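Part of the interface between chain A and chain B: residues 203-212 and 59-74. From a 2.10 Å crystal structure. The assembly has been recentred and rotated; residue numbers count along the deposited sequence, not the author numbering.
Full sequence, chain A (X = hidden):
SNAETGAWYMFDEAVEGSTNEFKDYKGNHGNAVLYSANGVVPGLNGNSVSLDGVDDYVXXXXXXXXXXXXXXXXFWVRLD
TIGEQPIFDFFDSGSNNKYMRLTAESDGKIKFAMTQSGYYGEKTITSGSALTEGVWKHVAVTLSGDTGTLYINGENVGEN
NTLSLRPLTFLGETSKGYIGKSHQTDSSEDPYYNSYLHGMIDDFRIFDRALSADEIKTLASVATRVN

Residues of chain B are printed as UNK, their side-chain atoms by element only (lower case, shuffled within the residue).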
# COMPACT_ATOMS: atom_id res chain seq x y z
N ASP A 203 -10.12 2.26 20.77
CA ASP A 203 -11.43 1.84 20.28
C ASP A 203 -11.41 0.50 19.62
O ASP A 203 -11.77 0.39 18.46
CB ASP A 203 -12.06 2.94 19.37
CG ASP A 203 -12.39 4.19 20.12
OD1 ASP A 203 -12.78 4.11 21.30
OD2 ASP A 203 -12.30 5.29 19.53
N PHE A 204 -11.01 -0.55 20.38
CA PHE A 204 -10.97 -1.88 19.82
C PHE A 204 -12.40 -2.40 19.85
O PHE A 204 -13.04 -2.47 20.90
CB PHE A 204 -10.04 -2.77 20.61
CG PHE A 204 -9.69 -4.03 19.90
CD1 PHE A 204 -10.47 -5.15 20.04
CD2 PHE A 204 -8.54 -4.10 19.13
CE1 PHE A 204 -10.13 -6.33 19.40
CE2 PHE A 204 -8.18 -5.27 18.50
CZ PHE A 204 -8.98 -6.39 18.63
N ARG A 205 -12.88 -2.82 18.69
CA ARG A 205 -14.28 -3.18 18.52
C ARG A 205 -14.42 -4.46 17.77
O ARG A 205 -13.59 -4.80 16.92
CB ARG A 205 -15.02 -2.08 17.77
CG ARG A 205 -14.75 -0.73 18.38
CD ARG A 205 -15.59 0.39 17.80
NE ARG A 205 -16.99 0.13 18.03
CZ ARG A 205 -17.93 1.06 18.02
NH1 ARG A 205 -17.63 2.36 17.82
NH2 ARG A 205 -19.19 0.69 18.24
N ILE A 206 -15.48 -5.17 18.12
CA ILE A 206 -15.77 -6.47 17.57
C ILE A 206 -17.25 -6.54 17.30
O ILE A 206 -18.05 -6.13 18.13
CB ILE A 206 -15.39 -7.56 18.59
CG1 ILE A 206 -13.88 -7.51 18.84
CG2 ILE A 206 -15.81 -8.93 18.08
CD1 ILE A 206 -13.42 -8.36 19.99
N PHE A 207 -17.59 -7.09 16.14
CA PHE A 207 -18.97 -7.23 15.72
C PHE A 207 -19.20 -8.66 15.23
O PHE A 207 -18.29 -9.26 14.64
CB PHE A 207 -19.23 -6.30 14.53
CG PHE A 207 -18.94 -4.85 14.81
CD1 PHE A 207 -17.65 -4.33 14.66
CD2 PHE A 207 -19.98 -3.97 15.15
CE1 PHE A 207 -17.39 -2.96 14.86
CE2 PHE A 207 -19.72 -2.61 15.36
CZ PHE A 207 -18.42 -2.11 15.23
N ASP A 208 -20.41 -9.18 15.42
CA ASP A 208 -20.75 -10.54 15.00
C ASP A 208 -21.37 -10.60 13.58
O ASP A 208 -22.16 -11.48 13.26
CB ASP A 208 -21.67 -11.20 16.02
CG ASP A 208 -23.00 -10.49 16.16
OD1 ASP A 208 -23.18 -9.42 15.53
OD2 ASP A 208 -23.85 -11.01 16.91
N ARG A 209 -20.99 -9.65 12.74
CA ARG A 209 -21.38 -9.61 11.35
C ARG A 209 -20.30 -8.82 10.64
O ARG A 209 -19.44 -8.19 11.27
CB ARG A 209 -22.72 -8.91 11.18
CG ARG A 209 -22.66 -7.42 11.52
CD ARG A 209 -24.04 -6.81 11.67
NE ARG A 209 -23.98 -5.36 11.87
CZ ARG A 209 -23.78 -4.47 10.89
NH1 ARG A 209 -23.57 -4.87 9.62
NH2 ARG A 209 -23.75 -3.16 11.17
N ALA A 210 -20.39 -8.80 9.31
CA ALA A 210 -19.43 -8.10 8.50
C ALA A 210 -19.98 -6.71 8.13
O ALA A 210 -20.98 -6.60 7.44
CB ALA A 210 -19.15 -8.92 7.26
N LEU A 211 -19.36 -5.65 8.63
CA LEU A 211 -19.83 -4.32 8.27
C LEU A 211 -19.54 -4.06 6.79
O LEU A 211 -18.65 -4.69 6.21
CB LEU A 211 -19.17 -3.25 9.13
CG LEU A 211 -19.82 -2.96 10.48
CD1 LEU A 211 -19.83 -4.17 11.43
CD2 LEU A 211 -19.06 -1.83 11.13
N SER A 212 -20.33 -3.17 6.18
CA SER A 212 -20.16 -2.77 4.78
C SER A 212 -19.06 -1.75 4.74
O SER A 212 -18.67 -1.21 5.79
CB SER A 212 -21.41 -2.04 4.31
OG SER A 212 -21.43 -0.80 4.99
N UNK B 59 -4.86 -8.51 27.33
CA UNK B 59 -5.56 -9.76 27.34
C UNK B 59 -7.03 -9.42 27.24
O UNK B 59 -7.54 -8.57 27.98
c UNK B 59 -5.31 -10.56 28.64
N UNK B 60 -7.72 -10.07 26.31
CA UNK B 60 -9.15 -9.88 26.14
C UNK B 60 -9.79 -11.06 26.83
O UNK B 60 -9.15 -12.09 27.03
c UNK B 60 -8.93 -8.69 23.86
c UNK B 60 -9.12 -8.91 22.38
c UNK B 60 -9.62 -7.41 24.27
c UNK B 60 -9.51 -9.88 24.66
N UNK B 61 -11.06 -10.94 27.18
CA UNK B 61 -11.67 -12.11 27.88
C UNK B 61 -11.94 -13.25 26.91
O UNK B 61 -12.17 -13.01 25.70
c UNK B 61 -13.24 -10.28 27.67
c UNK B 61 -11.92 -9.75 27.19
c UNK B 61 -12.98 -11.55 28.46
N UNK B 62 -11.87 -14.48 27.41
CA UNK B 62 -12.06 -15.68 26.61
C UNK B 62 -13.41 -15.65 25.92
O UNK B 62 -14.36 -15.17 26.49
c UNK B 62 -12.06 -16.95 27.52
o UNK B 62 -10.75 -18.07 29.18
c UNK B 62 -10.78 -17.13 28.32
o UNK B 62 -9.80 -16.37 28.14
N UNK B 63 -13.49 -16.19 24.72
CA UNK B 63 -14.75 -16.31 23.98
C UNK B 63 -15.19 -15.08 23.18
O UNK B 63 -16.11 -15.13 22.39
N UNK B 64 -14.51 -13.98 23.34
CA UNK B 64 -14.99 -12.76 22.73
C UNK B 64 -15.27 -12.85 21.22
O UNK B 64 -16.24 -12.25 20.78
c UNK B 64 -14.30 -9.06 23.49
c UNK B 64 -14.90 -10.27 22.82
c UNK B 64 -12.71 -11.62 22.60
c UNK B 64 -14.14 -11.55 23.16
N UNK B 65 -14.52 -13.66 20.47
CA UNK B 65 -14.72 -13.81 19.01
C UNK B 65 -15.03 -15.20 18.44
O UNK B 65 -15.34 -15.29 17.25
c UNK B 65 -13.54 -13.22 18.26
N UNK B 66 -15.00 -16.25 19.25
CA UNK B 66 -15.18 -17.61 18.72
C UNK B 66 -16.58 -18.17 18.58
O UNK B 66 -16.75 -19.39 18.44
N UNK B 67 -17.60 -17.32 18.59
CA UNK B 67 -18.96 -17.82 18.48
C UNK B 67 -19.69 -17.24 17.27
O UNK B 67 -20.90 -17.34 17.18
c UNK B 67 -20.14 -16.06 19.88
o UNK B 67 -20.93 -18.35 19.80
c UNK B 67 -19.75 -17.53 19.77
N UNK B 68 -18.94 -16.66 16.34
CA UNK B 68 -19.55 -15.97 15.23
C UNK B 68 -19.18 -16.57 13.90
O UNK B 68 -18.06 -17.03 13.71
c UNK B 68 -19.38 -13.78 16.53
c UNK B 68 -19.91 -12.35 18.89
c UNK B 68 -20.54 -14.02 17.28
c UNK B 68 -19.11 -14.50 15.24
c UNK B 68 -18.51 -12.77 16.96
c UNK B 68 -18.76 -12.07 18.14
c UNK B 68 -20.80 -13.32 18.46
N UNK B 69 -20.12 -16.59 12.97
CA UNK B 69 -19.79 -17.08 11.66
C UNK B 69 -19.14 -15.90 10.90
O UNK B 69 -17.99 -15.98 10.49
c UNK B 69 -19.86 -19.41 9.50
c UNK B 69 -20.41 -17.98 7.19
c UNK B 69 -19.44 -19.89 8.26
c UNK B 69 -20.57 -18.22 9.60
o UNK B 69 -19.31 -19.62 5.88
c UNK B 69 -20.83 -17.51 8.43
c UNK B 69 -21.00 -17.68 10.94
c UNK B 69 -19.72 -19.17 7.11
N UNK B 70 -19.87 -14.81 10.74
CA UNK B 70 -19.33 -13.60 10.08
C UNK B 70 -18.98 -12.62 11.16
O UNK B 70 -19.57 -12.66 12.24
c UNK B 70 -20.34 -13.01 9.13
n UNK B 70 -21.54 -13.53 7.11
c UNK B 70 -20.52 -13.86 7.88
o UNK B 70 -19.75 -14.77 7.58
N UNK B 71 -18.00 -11.75 10.90
CA UNK B 71 -17.58 -10.80 11.93
C UNK B 71 -16.76 -9.63 11.40
O UNK B 71 -16.34 -9.60 10.25
c UNK B 71 -14.32 -11.16 12.35
c UNK B 71 -14.08 -13.76 11.46
c UNK B 71 -15.42 -12.02 12.45
c UNK B 71 -13.00 -12.89 11.38
c UNK B 71 -13.11 -11.59 11.83
c UNK B 71 -15.28 -13.33 12.00
c UNK B 71 -16.73 -11.53 12.99
N UNK B 72 -16.55 -8.66 12.30
CA UNK B 72 -15.66 -7.55 12.07
C UNK B 72 -14.81 -7.26 13.30
O UNK B 72 -15.28 -7.31 14.43
c UNK B 72 -15.49 -5.15 11.34
o UNK B 72 -17.30 -6.49 10.59
c UNK B 72 -16.44 -6.24 11.69
N UNK B 73 -13.54 -7.02 13.08
CA UNK B 73 -12.66 -6.56 14.09
C UNK B 73 -12.10 -5.25 13.59
O UNK B 73 -11.47 -5.20 12.52
c UNK B 73 -11.48 -7.50 14.36
c UNK B 73 -12.02 -8.84 14.84
c UNK B 73 -10.99 -9.94 14.85
c UNK B 73 -10.60 -6.87 15.44
N UNK B 74 -12.24 -4.21 14.40
CA UNK B 74 -11.82 -2.90 13.96
C UNK B 74 -11.28 -2.11 15.10
O UNK B 74 -11.78 -2.17 16.21
c UNK B 74 -12.99 -2.19 13.32

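Position 59 has one side-chain carbon and lies out of reach of chain A: Ala59(B). Position 60 has four carbons, forked at the second. One tip lies close to the Phe204(A) ring. This is Leu60(B), and its CD1 lies 4.1 Å from CE1 of Phe204(A). At position 61 three carbons close a ring onto the backbone N, which makes Pro61(B). Position 62 has two carbons, the second carrying two oxygens, and touches nothing on chain A: Asp62(B). Position 63 has no side-chain atoms and a positive phi of 84°, so it is Gly63(B). Position 64 has four carbons, forked at the first, one arm two carbons long. One tip meets Ile206(A): Ile64(B). Its CD1 is 3.7 Å from CD1 of Ile206(A). It closes a type II turn begun at Pro61(B).

Position 65 has one carbon: Ala65(B). Position 66 has none: Gly66(B). Position 67 has one carbon carrying an oxygen and a carbon, and makes no contact: Thr67(B). Position 68 has one carbon, then a six-carbon ring without oxygen. Its CA-to-CB bond points toward chain A, and one ring face lies against a chain A side chain: Phe68(B). CB of Asp208(A) sits over that face, 3.2 Å from the centroid of the Phe68(B) ring, a CH-pi contact. CG2 of Ile206(A) lies at the ring edge.

Position 69 has a similar ring bearing an oxygen, and its end leads away: Tyr69(B). Position 70 has two carbons, the second carrying one oxygen and one nitrogen. The side chain comes near Ala210(A): Asn70(B). Its CB lies 4.2 Å from N of Ala210(A). Position 71 has one carbon and an oxygen-free six-carbon ring. Its CA-to-CB bond points away overall, yet CB lies 3.2 Å from O of Phe207(A): Phe71(B).

Position 72 has one carbon carrying an oxygen and a carbon. The oxygen reaches backbone atoms of chain A: Thr72(B). OG1 donates to O of Arg209(A) at 2.8 Å and accepts from N of Leu211(A) at 3.0 Å. Position 73 has four carbons, forked at the first, one arm longer. A branch lies close to the Phe204(A) ring: Ile73(B). Its CG2 is 3.6 Å from CZ of Phe204(A). Position 74 has one carbon, and its backbone pairs with Arg205(A): Ala74(B).

The contact is an antiparallel strand pairing. Backbone N and O of Phe207(A) bond with O and N of Thr72(B), at 2.9 and 3.0 Å. N of Arg205(A) donates to O of Ala74(B) at 2.8 Å, and N of Ala74(B) donates to O of Arg205(A) at 2.9 Å. Thr72(B) extends the pairing beyond the chain A strand through its hydroxyl. Ile206(A) and Ile73(B) share one sheet face, with apolar contacts.

Chain B 59-74: ALPDGIAGTFYNFTIA
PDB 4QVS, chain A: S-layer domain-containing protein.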